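Local coordinates for aspartate aminotransferase (Rhodobacter sphaeroides, PDB 3NRA), which probably catalyses the pyridoxal-phosphate-dependent transfer of an amino group from L-aspartate to 2-oxoglutarate, giving oxaloacetate and L-glutamate, at residues K128-Q133 / R181-S186; V151-D156 / A165-T170. All blocks are in the same frame, centred on the assembly; numbering follows the deposited sequence.

Contact 1: K128-Q133 / R181-S186; sequences KVAIVQ and RVFLFS
Phe183 turns the edge of its ring toward strand 128-133, and two residues of that strand meet it there. Its chi1 of 174° sets CG anti to the backbone N; Ala130 lies on the same face of the sheet, and Val132 points toward strand 182-186. At the ring edge CD1 of Phe183 comes within 3.3 Å of the carbonyl oxygen Ala130 O and 3.5 Å of Ala130 CB. The side chains of Val132 and Phe183 cross obliquely, Val132 CG2 reaching Phe183 CE1 at 3.7 Å. The same methyl, anti to the carbonyl carbon of Val132, also touches Phe185 CB. An alanine in place of Phe183 would probably open a gap beside Ala130 CB and Val132 CG2 and reduce the contact with Leu172 and Phe176 of helix 169-177. On the other face the side chains run side by side and point the same way: Val129 CG1 faces Val182 CG1, and Ile131 CD1 reaches Leu184 CB at 3.9 Å.

Between the two faces the backbones pair in parallel. Ala130 is gripped through both its polar atoms: its N donates to Val182 O at 2.9 Å, and its O accepts from Leu184 N at 3.2 Å. At either end the strands spread and a water fills in. One joins Lys128 O to Arg181 N, whose direct bond is weak; the other accepts from Val132 N and donates to Leu184 O, bridging two atoms that stand too far apart to bond directly. Strands 149-154 and 214-218 flank the pair, and helix 169-177 covers the Ala130 and Phe183 face. This is the interior of the seven-stranded, mostly parallel sheet of the large domain, characteristic of fold-type I pyridoxal-phosphate enzymes such as class I aminotransferases.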
loop_
_atom_site.group_PDB
_atom_site.type_symbol
_atom_site.label_atom_id
_atom_site.label_comp_id
_atom_site.label_asym_id
_atom_site.label_seq_id
_atom_site.Cartn_x
_atom_site.Cartn_y
_atom_site.Cartn_z
ATOM N N LYS B 128 22.557 0.263 -11.733
ATOM C CA LYS B 128 23.205 1.036 -10.689
ATOM C C LYS B 128 22.336 2.227 -10.213
ATOM O O LYS B 128 21.769 2.955 -11.016
ATOM C CB LYS B 128 24.564 1.505 -11.154
ATOM C CG LYS B 128 25.572 0.374 -11.162
ATOM C CD LYS B 128 26.797 0.702 -11.958
ATOM C CE LYS B 128 27.761 -0.470 -11.950
ATOM N NZ LYS B 128 28.614 -0.474 -13.124
ATOM N N VAL B 129 22.208 2.371 -8.908
ATOM C CA VAL B 129 21.427 3.434 -8.308
ATOM C C VAL B 129 22.270 4.155 -7.289
ATOM O O VAL B 129 22.817 3.511 -6.405
ATOM C CB VAL B 129 20.165 2.871 -7.601
ATOM C CG1 VAL B 129 19.291 4.020 -7.092
ATOM C CG2 VAL B 129 19.383 1.939 -8.548
ATOM N N ALA B 130 22.413 5.482 -7.438
ATOM C CA ALA B 130 23.131 6.324 -6.464
ATOM C C ALA B 130 22.247 6.558 -5.241
ATOM O O ALA B 130 21.106 7.027 -5.374
ATOM C CB ALA B 130 23.529 7.671 -7.089
ATOM N N ILE B 131 22.767 6.208 -4.070
ATOM C CA ILE B 131 22.035 6.345 -2.790
ATOM C C ILE B 131 22.960 7.059 -1.829
ATOM O O ILE B 131 24.162 6.748 -1.769
ATOM C CB ILE B 131 21.653 4.956 -2.210
ATOM C CG1 ILE B 131 20.649 4.237 -3.145
ATOM C CG2 ILE B 131 21.114 5.055 -0.744
ATOM C CD1 ILE B 131 19.340 4.926 -3.277
ATOM N N VAL B 132 22.420 8.046 -1.118
ATOM C CA VAL B 132 23.184 8.807 -0.138
ATOM C C VAL B 132 23.337 8.002 1.171
ATOM O O VAL B 132 22.445 7.259 1.551
ATOM C CB VAL B 132 22.484 10.156 0.173
ATOM C CG1 VAL B 132 23.299 10.985 1.230
ATOM C CG2 VAL B 132 22.278 10.972 -1.130
ATOM N N GLN B 133 24.487 8.149 1.818
ATOM C CA GLN B 133 24.751 7.587 3.139
ATOM C C GLN B 133 25.215 8.716 4.076
ATOM O O GLN B 133 26.180 9.399 3.777
ATOM C CB GLN B 133 25.851 6.514 3.039
ATOM C CG GLN B 133 25.478 5.334 2.173
ATOM C CD GLN B 133 26.476 4.220 2.257
ATOM O OE1 GLN B 133 27.671 4.452 2.230
ATOM N NE2 GLN B 133 25.989 2.992 2.346
ATOM N N ARG B 181 21.918 5.407 -13.504
ATOM C CA ARG B 181 20.948 6.285 -14.192
ATOM C C ARG B 181 19.759 6.617 -13.339
ATOM O O ARG B 181 18.791 7.273 -13.827
ATOM C CB ARG B 181 20.510 5.641 -15.517
ATOM C CG ARG B 181 21.657 5.489 -16.543
ATOM C CD ARG B 181 22.100 6.876 -17.097
ATOM N NE ARG B 181 23.246 6.791 -17.991
ATOM C CZ ARG B 181 24.543 6.910 -17.637
ATOM N NH1 ARG B 181 24.927 7.090 -16.360
ATOM N NH2 ARG B 181 25.483 6.811 -18.590
ATOM N N VAL B 182 19.833 6.261 -12.049
ATOM C CA VAL B 182 18.924 6.775 -11.047
ATOM C C VAL B 182 19.684 7.305 -9.812
ATOM O O VAL B 182 20.676 6.696 -9.371
ATOM C CB VAL B 182 17.933 5.698 -10.599
ATOM C CG1 VAL B 182 16.921 6.270 -9.542
ATOM C CG2 VAL B 182 17.206 5.108 -11.804
ATOM N N PHE B 183 19.188 8.422 -9.243
ATOM C CA PHE B 183 19.638 8.951 -7.954
ATOM C C PHE B 183 18.411 9.264 -7.079
ATOM O O PHE B 183 17.521 9.960 -7.507
ATOM C CB PHE B 183 20.446 10.228 -8.197
ATOM C CG PHE B 183 20.859 10.967 -6.926
ATOM C CD1 PHE B 183 21.489 10.300 -5.881
ATOM C CD2 PHE B 183 20.715 12.352 -6.837
ATOM C CE1 PHE B 183 21.916 10.978 -4.764
ATOM C CE2 PHE B 183 21.106 13.029 -5.683
ATOM C CZ PHE B 183 21.716 12.330 -4.652
ATOM N N LEU B 184 18.400 8.721 -5.851
ATOM C CA LEU B 184 17.306 8.863 -4.892
ATOM C C LEU B 184 17.889 9.507 -3.657
ATOM O O LEU B 184 18.946 9.055 -3.172
ATOM C CB LEU B 184 16.746 7.486 -4.533
ATOM C CG LEU B 184 15.877 7.384 -3.285
ATOM C CD1 LEU B 184 14.577 8.248 -3.401
ATOM C CD2 LEU B 184 15.572 5.918 -2.974
ATOM N N PHE B 185 17.246 10.579 -3.171
ATOM C CA PHE B 185 17.675 11.260 -1.952
ATOM C C PHE B 185 16.532 11.970 -1.248
ATOM O O PHE B 185 15.538 12.378 -1.896
ATOM C CB PHE B 185 18.841 12.240 -2.250
ATOM C CG PHE B 185 18.424 13.540 -2.889
ATOM C CD1 PHE B 185 17.959 13.573 -4.185
ATOM C CD2 PHE B 185 18.594 14.750 -2.211
ATOM C CE1 PHE B 185 17.601 14.787 -4.798
ATOM C CE2 PHE B 185 18.233 15.962 -2.801
ATOM C CZ PHE B 185 17.734 15.979 -4.102
ATOM N N SER B 186 16.652 12.094 0.085
ATOM C CA SER B 186 15.736 12.905 0.865
ATOM C C SER B 186 16.317 14.304 1.128
ATOM O O SER B 186 17.514 14.460 1.369
ATOM C CB SER B 186 15.355 12.211 2.203
ATOM O OG SER B 186 16.462 12.135 3.063
HETATM O O HOH W 1 20.538 3.001 -13.262
HETATM O O HOH W 2 19.421 8.264 -0.619
#

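Contact 2: V151-D156 / A165-T170; sequences VPVQLD and AGLDLT. With GOL (glycerol), chain U.
Gln154 and Asp168 are joined by the straighter of two backbone hydrogen bonds, Asp168 N donating to Gln154 O at 3.0 Å with an N-H...O angle of 165°. Its companion runs the other way: Asp156 N donates to Gly166 O at 2.8 Å, arriving from above the carbonyl plane. Together they make a single bridge between Leu155 and Leu167. At the backbone angles of Gly166 (phi 108°) a CB would be jammed against the carbonyl O of Ala165, and it would also run into Asp156 O.

Apolar contacts lie beside these bonds. CG1 of Val153 reaches Leu167 CD1 at 3.5 Å, the two side chains crossing at a slant, and the same methyl presses on Asp168 O. Leu155 CD1 meets Ala165 CB at 3.9 Å and lies near Leu167 N.

The polar side-chain contacts centre on Asp168. Its CG is anti to the backbone N (chi1 175°). OD2 meets a glycerol, probably from the crystallisation liquor, whose O1 donates to OD2 at 2.7 Å and accepts from Gln154 N. Its OD1 caps Gly171 N, making Asp168 the N-cap of helix 169-177.

Glu200 of helix 198-211 binds the backbone N atoms of Ala165, Gly166 and Leu167. The contact thus ties the end of strand 149-154, an outermost strand of its sheet and neighbour of strand 128-133, to the start of helix 169-177.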
loop_
_atom_site.group_PDB
_atom_site.type_symbol
_atom_site.label_atom_id
_atom_site.label_comp_id
_atom_site.label_asym_id
_atom_site.label_seq_id
_atom_site.Cartn_x
_atom_site.Cartn_y
_atom_site.Cartn_z
ATOM N N VAL B 151 25.234 2.315 -5.496
ATOM C CA VAL B 151 26.523 3.011 -5.498
ATOM C C VAL B 151 26.395 4.136 -4.473
ATOM O O VAL B 151 25.576 5.036 -4.646
ATOM C CB VAL B 151 26.853 3.584 -6.892
ATOM C CG1 VAL B 151 28.292 4.263 -6.910
ATOM C CG2 VAL B 151 26.756 2.476 -7.968
ATOM N N PRO B 152 27.074 3.999 -3.315
ATOM C CA PRO B 152 26.893 4.986 -2.272
ATOM C C PRO B 152 27.569 6.332 -2.604
ATOM O O PRO B 152 28.536 6.369 -3.328
ATOM C CB PRO B 152 27.557 4.343 -1.056
ATOM C CG PRO B 152 28.541 3.408 -1.603
ATOM C CD PRO B 152 27.953 2.891 -2.881
ATOM N N VAL B 153 26.956 7.408 -2.134
ATOM C CA VAL B 153 27.482 8.744 -2.212
ATOM C C VAL B 153 27.522 9.266 -0.783
ATOM O O VAL B 153 26.484 9.332 -0.116
ATOM C CB VAL B 153 26.563 9.635 -3.034
ATOM C CG1 VAL B 153 27.144 11.079 -3.140
ATOM C CG2 VAL B 153 26.324 9.019 -4.447
ATOM N N GLN B 154 28.709 9.622 -0.303
ATOM C CA GLN B 154 28.870 10.083 1.082
ATOM C C GLN B 154 28.189 11.430 1.278
ATOM O O GLN B 154 28.325 12.337 0.436
ATOM C CB GLN B 154 30.376 10.183 1.435
ATOM C CG GLN B 154 30.680 10.511 2.882
ATOM C CD GLN B 154 30.231 9.413 3.848
ATOM O OE1 GLN B 154 30.381 8.221 3.580
ATOM N NE2 GLN B 154 29.660 9.814 4.952
ATOM N N LEU B 155 27.434 11.547 2.369
ATOM C CA LEU B 155 27.042 12.842 2.916
ATOM C C LEU B 155 28.004 13.170 4.020
ATOM O O LEU B 155 27.915 12.595 5.097
ATOM C CB LEU B 155 25.600 12.810 3.478
ATOM C CG LEU B 155 24.961 14.142 3.921
ATOM C CD1 LEU B 155 24.782 15.080 2.738
ATOM C CD2 LEU B 155 23.593 13.910 4.644
ATOM N N ASP B 156 28.906 14.122 3.764
ATOM C CA ASP B 156 29.857 14.549 4.753
ATOM C C ASP B 156 29.222 15.667 5.592
ATOM O O ASP B 156 29.635 16.813 5.544
ATOM C CB ASP B 156 31.194 14.992 4.088
ATOM C CG ASP B 156 32.042 13.796 3.622
ATOM O OD1 ASP B 156 32.290 12.888 4.432
ATOM O OD2 ASP B 156 32.433 13.753 2.438
ATOM N N ALA B 165 24.635 20.813 3.011
ATOM C CA ALA B 165 24.402 19.502 3.588
ATOM C C ALA B 165 25.702 18.714 3.675
ATOM O O ALA B 165 25.924 18.015 4.637
ATOM C CB ALA B 165 23.401 18.750 2.781
ATOM N N GLY B 166 26.537 18.827 2.649
ATOM C CA GLY B 166 27.845 18.182 2.615
ATOM C C GLY B 166 27.940 17.004 1.656
ATOM O O GLY B 166 28.813 16.150 1.827
ATOM N N LEU B 167 27.053 16.944 0.655
ATOM C CA LEU B 167 27.079 15.848 -0.321
ATOM C C LEU B 167 28.393 15.859 -1.098
ATOM O O LEU B 167 28.864 16.921 -1.520
ATOM C CB LEU B 167 25.902 15.943 -1.312
ATOM C CG LEU B 167 25.661 14.698 -2.210
ATOM C CD1 LEU B 167 25.255 13.469 -1.391
ATOM C CD2 LEU B 167 24.599 14.982 -3.261
ATOM N N ASP B 168 28.975 14.665 -1.262
ATOM C CA ASP B 168 30.129 14.450 -2.121
ATOM C C ASP B 168 29.688 14.432 -3.593
ATOM O O ASP B 168 29.370 13.369 -4.143
ATOM C CB ASP B 168 30.818 13.134 -1.737
ATOM C CG ASP B 168 31.959 12.770 -2.661
ATOM O OD1 ASP B 168 32.404 13.628 -3.474
ATOM O OD2 ASP B 168 32.377 11.597 -2.633
ATOM N N LEU B 169 29.723 15.603 -4.234
ATOM C CA LEU B 169 29.215 15.748 -5.607
ATOM C C LEU B 169 30.115 15.082 -6.634
ATOM O O LEU B 169 29.630 14.578 -7.652
ATOM C CB LEU B 169 28.988 17.218 -5.961
ATOM C CG LEU B 169 27.861 17.888 -5.113
ATOM C CD1 LEU B 169 28.054 19.406 -5.073
ATOM C CD2 LEU B 169 26.470 17.524 -5.601
ATOM N N THR B 170 31.413 15.036 -6.357
ATOM C CA THR B 170 32.314 14.255 -7.171
ATOM C C THR B 170 31.954 12.758 -7.113
ATOM O O THR B 170 31.951 12.082 -8.127
ATOM C CB THR B 170 33.783 14.459 -6.754
ATOM O OG1 THR B 170 34.028 15.850 -6.462
ATOM C CG2 THR B 170 34.729 13.994 -7.870
HETATM C C1 GOL U . 31.558 8.306 -2.626
HETATM O O1 GOL U . 31.170 9.380 -1.788
HETATM C C2 GOL U . 32.639 7.437 -1.967
HETATM O O2 GOL U . 32.874 6.290 -2.778
HETATM C C3 GOL U . 32.227 6.987 -0.540
HETATM O O3 GOL U . 30.943 6.376 -0.523
#

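How the contacts relate
Contact 1 lies in the core, between two inner strands of the sheet, whereas contact 2 is partly buried at the sheet's border, where strand 149-154 gives way to a loop; their centres are about 10 Å apart. Strands 128-133 and 149-154 are neighbours, so backbone pairs such as Val129 O with Val151 N (2.8 Å, a probable hydrogen bond) link the contacts directly. In sequence, both segments of contact 2 fall between the two strands of contact 1, and helix 169-177, which begins in contact 2, leads on to strand 182-186. Contact 1 combines parallel-strand backbone bonds and bridging waters with apolar side chains; contact 2 has one bridge and adds a carboxylate that caps a helix.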